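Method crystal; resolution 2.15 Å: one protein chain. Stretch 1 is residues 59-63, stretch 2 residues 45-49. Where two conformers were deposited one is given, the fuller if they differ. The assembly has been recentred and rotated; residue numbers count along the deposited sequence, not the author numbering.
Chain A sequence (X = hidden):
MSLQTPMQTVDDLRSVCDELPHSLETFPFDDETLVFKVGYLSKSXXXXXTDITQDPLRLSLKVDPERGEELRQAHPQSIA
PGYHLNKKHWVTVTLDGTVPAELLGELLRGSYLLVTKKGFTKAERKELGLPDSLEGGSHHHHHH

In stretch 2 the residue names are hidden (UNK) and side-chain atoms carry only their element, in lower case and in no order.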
# COMPACT_ATOMS: atom_id res chain seq x y z
N LEU A 59 5.39 -1.94 -6.69
CA LEU A 59 4.69 -1.68 -5.50
C LEU A 59 3.68 -2.80 -5.23
O LEU A 59 2.73 -3.01 -5.99
CB LEU A 59 4.01 -0.31 -5.61
CG LEU A 59 3.22 0.07 -4.35
CD1 LEU A 59 4.14 0.15 -3.17
CD2 LEU A 59 2.41 1.38 -4.54
N SER A 60 3.90 -3.49 -4.12
CA SER A 60 2.99 -4.52 -3.64
C SER A 60 2.06 -3.95 -2.56
O SER A 60 2.52 -3.31 -1.64
CB SER A 60 3.76 -5.74 -3.12
OG SER A 60 4.40 -6.46 -4.18
N LEU A 61 0.79 -4.26 -2.69
CA LEU A 61 -0.23 -3.74 -1.80
C LEU A 61 -1.42 -4.70 -1.72
O LEU A 61 -1.56 -5.60 -2.53
CB LEU A 61 -0.66 -2.32 -2.25
CG LEU A 61 -1.17 -2.07 -3.68
CD1 LEU A 61 -2.61 -2.49 -3.85
CD2 LEU A 61 -1.02 -0.60 -4.06
N LYS A 62 -2.25 -4.50 -0.69
CA LYS A 62 -3.40 -5.37 -0.41
C LYS A 62 -4.63 -4.78 -1.01
O LYS A 62 -4.83 -3.54 -0.96
CB LYS A 62 -3.65 -5.56 1.10
CG LYS A 62 -2.45 -6.06 1.88
CD LYS A 62 -2.82 -6.93 3.11
CE LYS A 62 -3.44 -8.27 2.81
NZ LYS A 62 -3.52 -9.09 4.06
N VAL A 63 -5.47 -5.67 -1.52
CA VAL A 63 -6.70 -5.29 -2.25
C VAL A 63 -7.78 -6.30 -1.95
O VAL A 63 -7.48 -7.45 -1.71
CB VAL A 63 -6.53 -5.28 -3.80
CG1 VAL A 63 -5.65 -4.16 -4.28
CG2 VAL A 63 -6.01 -6.62 -4.31
N UNK A 45 1.44 -4.51 11.23
CA UNK A 45 1.03 -5.33 10.10
C UNK A 45 1.36 -4.65 8.77
O UNK A 45 0.97 -3.51 8.55
c UNK A 45 -1.03 -6.29 11.46
n UNK A 45 1.88 -8.91 13.80
c UNK A 45 0.66 -8.72 13.34
c UNK A 45 -0.50 -5.58 10.17
n UNK A 45 0.52 -8.11 12.15
n UNK A 45 -0.37 -9.14 14.07
c UNK A 45 -0.74 -7.79 11.48
N UNK A 46 2.04 -5.36 7.88
CA UNK A 46 2.44 -4.83 6.58
C UNK A 46 1.26 -4.47 5.67
O UNK A 46 0.28 -5.22 5.57
c UNK A 46 2.91 -7.12 5.58
s UNK A 46 4.18 -8.40 5.15
c UNK A 46 3.43 -5.77 5.86
c UNK A 46 4.94 -7.65 3.79
N UNK A 47 1.36 -3.32 5.00
CA UNK A 47 0.35 -2.90 4.06
C UNK A 47 0.90 -2.46 2.71
O UNK A 47 0.11 -2.23 1.80
c UNK A 47 -0.54 -1.80 4.69
c UNK A 47 0.78 1.71 4.01
o UNK A 47 1.98 3.25 5.39
c UNK A 47 0.12 -0.46 4.87
c UNK A 47 0.73 -0.11 6.10
c UNK A 47 1.36 2.02 5.23
c UNK A 47 1.36 1.11 6.26
c UNK A 47 0.16 0.48 3.83
N UNK A 48 2.21 -2.25 2.59
CA UNK A 48 2.82 -1.94 1.30
C UNK A 48 4.30 -2.35 1.32
O UNK A 48 4.92 -2.30 2.38
c UNK A 48 2.70 -0.53 0.97
N UNK A 49 4.83 -2.77 0.18
CA UNK A 49 6.25 -3.12 0.10
C UNK A 49 6.80 -2.73 -1.28
O UNK A 49 6.08 -2.83 -2.31
c UNK A 49 6.63 -6.91 1.05
c UNK A 49 4.35 -5.71 1.11
c UNK A 49 5.89 -5.57 1.27
c UNK A 49 6.49 -4.63 0.25

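Position 45 carries seven side-chain atoms beyond CA: three carbons in a row, a nitrogen, and then a carbon bearing two further nitrogens. They touch nothing on stretch 1, the nearest approach being CB of position 45 to CD of Lys 62 at 7.6 Å. The planar, three-nitrogen terminus is a guanidinium group, and the residue is Arg 45. The position is exposed, and a long, charged side chain suits a place where solvent is at hand; here it also meets a crystal neighbour.

Position 46 has four side-chain atoms in an unbranched line, two carbons, a sulfur and a last carbon. Its CA-to-CB bond points sideways, and the side chain stays clear of stretch 1. What approaches is the backbone: the carbonyl O of position 46 lies 4.3 Å from CD of Lys 62, a loose contact with the aliphatic part of the lysine. A thioether within such a chain identifies Met 46. The flexible, apolar methionine is tolerated at this partly exposed site, where no close packing against stretch 1 is demanded.

Position 47 shows one carbon leading to a six-membered carbon ring, with a single oxygen on the carbon farthest from the attachment. The ring leads away from stretch 1, and only the backbone draws close, with O of position 47 lying 3.9 Å from CA of Leu 61. That carbonyl O of position 47 is 4.1 Å from N of Lys 62, too far for a hydrogen bond. The ring with its oxygen is a phenol, hence Tyr 47. Tyrosine suits this buried place because its ring can fill apolar space while its hydroxyl finds a hydrogen-bonding partner elsewhere in the structure.

Position 48 has a single side-chain carbon. It lies on the same face of the sheet as the CB of Leu 61, and CB of position 48 is 4.4 Å from CD1 of Leu 59, an apolar contact. A lone methyl group makes this Ala 48. A methyl suits a buried, apolar place such as this, where it meets the end of a leucine side chain.

Position 49 holds four carbons, forked at the second. Its side chain shares a face with that of Ser 60, and one of the end carbons of position 49 lies 4.3 Å from CB of Ser 60. The forked chain defines Leu 49. A branched aliphatic residue suits this buried position, covering the serine's methylene carbon while the serine hydroxyl is satisfied elsewhere in the structure.

The contact works chiefly through the backbone. The strands run antiparallel, their directions 157° apart, and Ser 60 and Leu 49 form a hydrogen-bonded pair: N of Ser 60 donates to O of Leu 49 at 2.9 Å, and N of Leu 49 donates to O of Ser 60 at 3.0 Å. The same O of Ser 60 receives a CA-H contact from CA of Ala 48 at 3.3 Å. Towards Met 46 and Arg 45 the pairing fades, while the leucine, alanine and serine side chains add modest packing around the bonded pair.

Stretch 2, residues 45-49: RMYAL
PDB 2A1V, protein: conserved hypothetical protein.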